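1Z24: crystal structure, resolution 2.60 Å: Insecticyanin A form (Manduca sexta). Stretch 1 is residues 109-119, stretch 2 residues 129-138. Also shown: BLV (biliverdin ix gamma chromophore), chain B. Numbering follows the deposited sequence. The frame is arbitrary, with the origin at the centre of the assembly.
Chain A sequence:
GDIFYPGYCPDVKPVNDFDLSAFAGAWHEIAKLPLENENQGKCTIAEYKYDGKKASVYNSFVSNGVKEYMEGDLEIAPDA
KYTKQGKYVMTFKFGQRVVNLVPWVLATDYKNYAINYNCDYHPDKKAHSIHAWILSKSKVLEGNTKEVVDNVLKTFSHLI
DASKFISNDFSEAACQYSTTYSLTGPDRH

Stretch 1, residues 109-119: DYKNYAINYNC
Stretch 2, residues 129-138: SIHAWILSKS

How does the loop before the first strand meet its partner? D109 sits at its start with chi1 p, and its carboxylate ties the turn together: D109 OD1 accepts N112 N at 2.8 Å and Y113 N at 2.9 Å, while D109 OD2 accepts N112 ND2 at 2.7 Å. Y110 has a positive phi (phi/psi 66/-41), and K111 and N112 follow near -87/-24 and -130/-37, each of the three with chi1 m. CA-to-CB points away from stretch 2 in all three, so the backbone makes the contact. K137 answers by pointing toward stretch 1, chi1 m and the rest of its chain extended t, long enough for K137 NZ to donate to Y110 O at 2.8 Å; K137 N donates to N112 O at 3.0 Å.

What sets the register of the strands? Residues 113-119 and 129-136 run antiparallel at 163°, their axes approaching to 4.6 Å, with phi/psi values throughout in the extended region. Y113 faces S136 in a non-hydrogen-bonded pair, CA to CA 4.4 Å, and Y113 CA lies 3.1 Å from L135 O in a CA-H...O contact. The Y113 side chain, chi1 p, leads its ring away from stretch 2. A114 opens the first hydrogen-bonded pair: A114 N donates to L135 O and L135 N to A114 O, both at 2.9 Å. On the face of A114, N116 and N118, the small methyl A114 CB rests 4.2 Å from L135 CB, whose side chain is m, t. I115 (m, t) pairs with I134 (chi1 m, chi2 149°) on the other face, CA to CA 5.2 Å; both are buried.

How does the middle accommodate a tryptophan? N116 and W133 form the next hydrogen-bonded pair, N116 N to W133 O at 3.2 Å and W133 N to N116 O at 3.0 Å. N116 is m, and N116 CB lies 3.9 Å from W133 CE3. With chi1 m and chi2 -102°, the indole lies along stretch 1, its edge near Y117 CA, which is 3.8 Å from W133 CZ3; one ring face receives the biliverdin at C2B. Y117 turns to the opposite sheet face with chi1 t, opposite A132 (CA to CA 4.3 Å), where the small alanine accompanies a large ring. The phenol reaches along stretch 2, placing Y117 OH 3.5 Å from I130 CD1.

What closes the contact near the chromophore? N118 and H131 pair through N118 N to H131 O at 3.0 Å and H131 N to N118 O at 3.1 Å. N118 chi1 is 100°, between wells, and its amide serves two partners: N118 OD1 accepts H131 ND1 at 2.7 Å, at the imidazole edge, while N118 ND2 donates to BLV O1A at 2.9 Å. H131 is m with chi2 101°. C119, chi1 t, faces I130 (m, m), CA to CA 4.8 Å; C119 SG, covalently bonded elsewhere in the structure, packs 3.5 Å from I130 CD1. Altogether 771 Å² is buried.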

# COMPACT_ATOMS: atom_id res chain seq x y z
N ASP A 109 -14.16 4.78 -19.04
CA ASP A 109 -14.36 5.67 -20.19
C ASP A 109 -15.86 5.87 -20.41
O ASP A 109 -16.29 6.41 -21.40
CB ASP A 109 -13.81 5.28 -21.52
CG ASP A 109 -14.38 3.99 -21.99
OD1 ASP A 109 -15.18 3.29 -21.36
OD2 ASP A 109 -13.92 3.73 -23.13
N TYR A 110 -16.67 5.38 -19.46
CA TYR A 110 -18.13 5.47 -19.44
C TYR A 110 -18.89 4.70 -20.52
O TYR A 110 -19.92 4.09 -20.24
CB TYR A 110 -18.63 6.90 -19.38
CG TYR A 110 -18.09 7.69 -18.23
CD1 TYR A 110 -18.72 7.52 -17.00
CD2 TYR A 110 -17.00 8.58 -18.34
CE1 TYR A 110 -18.31 8.24 -15.88
CE2 TYR A 110 -16.56 9.28 -17.22
CZ TYR A 110 -17.21 9.10 -15.99
OH TYR A 110 -16.77 9.76 -14.89
N LYS A 111 -18.42 4.73 -21.77
CA LYS A 111 -19.10 4.02 -22.85
C LYS A 111 -18.68 2.58 -22.99
O LYS A 111 -19.43 1.81 -23.55
CB LYS A 111 -18.67 4.52 -24.21
CG LYS A 111 -18.70 5.99 -24.23
CD LYS A 111 -20.11 6.49 -24.46
CE LYS A 111 -20.18 7.99 -24.75
NZ LYS A 111 -20.42 8.83 -23.55
N ASN A 112 -17.50 2.19 -22.53
CA ASN A 112 -17.16 0.78 -22.75
C ASN A 112 -16.66 -0.04 -21.57
O ASN A 112 -16.93 -1.23 -21.50
CB ASN A 112 -15.89 0.74 -23.62
CG ASN A 112 -16.16 1.47 -24.86
OD1 ASN A 112 -17.04 1.10 -25.60
ND2 ASN A 112 -15.49 2.56 -25.05
N TYR A 113 -15.87 0.56 -20.69
CA TYR A 113 -15.34 -0.22 -19.58
C TYR A 113 -15.26 0.60 -18.31
O TYR A 113 -15.25 1.85 -18.31
CB TYR A 113 -13.88 -0.73 -19.92
CG TYR A 113 -12.88 0.40 -19.72
CD1 TYR A 113 -12.26 0.64 -18.49
CD2 TYR A 113 -12.59 1.26 -20.79
CE1 TYR A 113 -11.41 1.74 -18.31
CE2 TYR A 113 -11.73 2.35 -20.64
CZ TYR A 113 -11.15 2.58 -19.39
OH TYR A 113 -10.32 3.64 -19.25
N ALA A 114 -15.17 -0.16 -17.23
CA ALA A 114 -15.00 0.39 -15.90
C ALA A 114 -14.17 -0.58 -15.09
O ALA A 114 -14.31 -1.79 -15.25
CB ALA A 114 -16.28 0.68 -15.10
N ILE A 115 -13.32 -0.04 -14.22
CA ILE A 115 -12.49 -0.84 -13.30
C ILE A 115 -12.91 -0.39 -11.90
O ILE A 115 -12.63 0.75 -11.48
CB ILE A 115 -10.99 -0.77 -13.53
CG1 ILE A 115 -10.69 -1.20 -14.96
CG2 ILE A 115 -10.25 -1.70 -12.60
CD1 ILE A 115 -9.28 -0.76 -15.33
N ASN A 116 -13.62 -1.30 -11.21
CA ASN A 116 -14.15 -1.09 -9.85
C ASN A 116 -13.37 -1.87 -8.81
O ASN A 116 -12.80 -2.91 -9.11
CB ASN A 116 -15.65 -1.45 -9.79
CG ASN A 116 -16.52 -0.36 -10.39
OD1 ASN A 116 -17.71 -0.30 -10.15
ND2 ASN A 116 -15.94 0.46 -11.14
N TYR A 117 -13.35 -1.36 -7.59
CA TYR A 117 -12.60 -2.03 -6.55
C TYR A 117 -13.08 -1.73 -5.15
O TYR A 117 -13.86 -0.86 -4.98
CB TYR A 117 -11.24 -1.31 -6.69
CG TYR A 117 -10.18 -1.33 -5.56
CD1 TYR A 117 -9.11 -2.22 -5.64
CD2 TYR A 117 -10.25 -0.44 -4.49
CE1 TYR A 117 -8.11 -2.27 -4.66
CE2 TYR A 117 -9.26 -0.46 -3.51
CZ TYR A 117 -8.19 -1.36 -3.61
OH TYR A 117 -7.23 -1.36 -2.65
N ASN A 118 -12.62 -2.47 -4.17
CA ASN A 118 -12.96 -2.25 -2.77
C ASN A 118 -11.89 -2.93 -1.92
O ASN A 118 -11.18 -3.78 -2.41
CB ASN A 118 -14.38 -2.42 -2.25
CG ASN A 118 -14.58 -3.75 -1.55
OD1 ASN A 118 -14.33 -4.83 -2.11
ND2 ASN A 118 -15.09 -3.66 -0.35
N CYS A 119 -11.76 -2.50 -0.68
CA CYS A 119 -10.81 -2.99 0.28
C CYS A 119 -11.56 -3.05 1.57
O CYS A 119 -12.13 -2.07 2.01
CB CYS A 119 -9.54 -2.08 0.40
SG CYS A 119 -8.36 -2.92 1.51
N SER A 129 -9.10 -7.75 2.75
CA SER A 129 -9.39 -8.51 1.55
C SER A 129 -9.55 -7.49 0.41
O SER A 129 -9.95 -6.34 0.65
CB SER A 129 -10.61 -9.42 1.58
OG SER A 129 -11.75 -8.73 2.08
N ILE A 130 -9.25 -7.87 -0.82
CA ILE A 130 -9.38 -6.99 -1.95
C ILE A 130 -10.37 -7.55 -2.97
O ILE A 130 -10.34 -8.74 -3.35
CB ILE A 130 -8.01 -6.79 -2.66
CG1 ILE A 130 -6.97 -6.01 -1.79
CG2 ILE A 130 -8.24 -6.17 -4.05
CD1 ILE A 130 -7.49 -4.64 -1.36
N HIS A 131 -11.25 -6.70 -3.43
CA HIS A 131 -12.19 -7.13 -4.44
C HIS A 131 -12.07 -6.24 -5.67
O HIS A 131 -11.83 -5.05 -5.53
CB HIS A 131 -13.64 -7.20 -4.01
CG HIS A 131 -13.72 -7.99 -2.77
ND1 HIS A 131 -13.84 -7.41 -1.51
CD2 HIS A 131 -13.65 -9.34 -2.59
CE1 HIS A 131 -13.85 -8.45 -0.62
NE2 HIS A 131 -13.74 -9.61 -1.23
N ALA A 132 -12.22 -6.80 -6.87
CA ALA A 132 -12.13 -5.99 -8.09
C ALA A 132 -12.95 -6.57 -9.20
O ALA A 132 -13.13 -7.79 -9.24
CB ALA A 132 -10.70 -5.84 -8.57
N TRP A 133 -13.45 -5.69 -10.11
CA TRP A 133 -14.28 -6.14 -11.22
C TRP A 133 -14.00 -5.43 -12.52
O TRP A 133 -13.89 -4.19 -12.57
CB TRP A 133 -15.73 -5.72 -10.98
CG TRP A 133 -16.37 -6.29 -9.78
CD1 TRP A 133 -17.26 -7.34 -9.75
CD2 TRP A 133 -16.19 -5.80 -8.40
NE1 TRP A 133 -17.64 -7.54 -8.40
CE2 TRP A 133 -17.00 -6.64 -7.56
CE3 TRP A 133 -15.40 -4.77 -7.84
CZ2 TRP A 133 -17.07 -6.44 -6.13
CZ3 TRP A 133 -15.41 -4.57 -6.48
CH2 TRP A 133 -16.25 -5.38 -5.62
N ILE A 134 -13.89 -6.21 -13.58
CA ILE A 134 -13.67 -5.60 -14.88
C ILE A 134 -15.04 -5.54 -15.51
O ILE A 134 -15.70 -6.57 -15.74
CB ILE A 134 -12.67 -6.33 -15.72
CG1 ILE A 134 -11.33 -6.00 -15.16
CG2 ILE A 134 -12.66 -5.68 -17.07
CD1 ILE A 134 -10.51 -7.25 -15.43
N LEU A 135 -15.52 -4.34 -15.74
CA LEU A 135 -16.85 -4.22 -16.28
C LEU A 135 -16.89 -3.64 -17.68
O LEU A 135 -16.13 -2.73 -18.02
CB LEU A 135 -17.70 -3.22 -15.43
CG LEU A 135 -17.66 -3.54 -13.95
CD1 LEU A 135 -18.43 -2.43 -13.28
CD2 LEU A 135 -18.40 -4.83 -13.77
N SER A 136 -17.81 -4.17 -18.50
CA SER A 136 -17.95 -3.71 -19.87
C SER A 136 -19.38 -3.56 -20.29
O SER A 136 -20.26 -4.33 -19.89
CB SER A 136 -17.32 -4.75 -20.80
OG SER A 136 -17.64 -4.38 -22.12
N LYS A 137 -19.61 -2.58 -21.14
CA LYS A 137 -20.96 -2.38 -21.67
C LYS A 137 -21.35 -3.45 -22.73
O LYS A 137 -22.48 -3.59 -23.11
CB LYS A 137 -21.28 -0.94 -21.99
CG LYS A 137 -21.69 -0.22 -20.72
CD LYS A 137 -22.12 1.19 -21.04
CE LYS A 137 -22.40 2.00 -19.81
NZ LYS A 137 -22.65 3.39 -20.13
N SER A 138 -20.38 -4.25 -23.21
CA SER A 138 -20.58 -5.33 -24.18
C SER A 138 -20.35 -6.59 -23.39
O SER A 138 -19.80 -6.49 -22.31
CB SER A 138 -19.46 -5.47 -25.18
OG SER A 138 -19.51 -4.48 -26.18
NA BLV B . -20.41 -6.63 -4.02
C1A BLV B . -20.06 -6.84 -2.73
C2A BLV B . -19.33 -5.73 -2.14
C3A BLV B . -19.24 -4.79 -3.12
C4A BLV B . -19.91 -5.38 -4.30
CMA BLV B . -18.51 -3.39 -3.12
OA BLV B . -20.34 -7.86 -2.13
CAA BLV B . -18.76 -5.69 -0.78
CBA BLV B . -17.53 -6.53 -0.89
CGA BLV B . -16.95 -6.74 0.51
O1A BLV B . -15.99 -6.14 0.89
O2A BLV B . -17.49 -7.51 1.24
CHB BLV B . -19.99 -4.72 -5.53
NB BLV B . -21.29 -6.28 -6.89
C1B BLV B . -20.42 -5.22 -6.74
C2B BLV B . -20.04 -4.68 -8.03
C3B BLV B . -20.69 -5.42 -8.93
C4B BLV B . -21.46 -6.44 -8.21
CMB BLV B . -19.12 -3.50 -8.28
CAB BLV B . -20.61 -5.26 -10.42
CBB BLV B . -20.55 -6.45 -11.10
CHC BLV B . -22.30 -7.36 -8.84
NC BLV B . -23.21 -8.81 -7.12
C1C BLV B . -23.21 -8.27 -8.36
C2C BLV B . -24.30 -8.81 -9.18
C3C BLV B . -25.03 -9.68 -8.48
C4C BLV B . -24.33 -9.68 -7.13
CMC BLV B . -24.60 -8.37 -10.54
CAC BLV B . -26.26 -10.55 -8.79
CBC BLV B . -27.10 -10.95 -7.81
CHD BLV B . -24.68 -10.53 -6.03
ND BLV B . -24.12 -9.00 -4.17
C1D BLV B . -24.61 -10.24 -4.68
C2D BLV B . -25.05 -11.11 -3.55
C3D BLV B . -24.83 -10.42 -2.38
C4D BLV B . -24.28 -9.14 -2.80
CMD BLV B . -25.60 -12.50 -3.62
OD BLV B . -23.99 -8.26 -2.02
CAD BLV B . -25.13 -10.87 -1.01
CBD BLV B . -26.41 -10.19 -0.56
CGD BLV B . -26.68 -10.45 0.97
O1D BLV B . -27.39 -11.34 1.30
O2D BLV B . -26.16 -9.76 1.83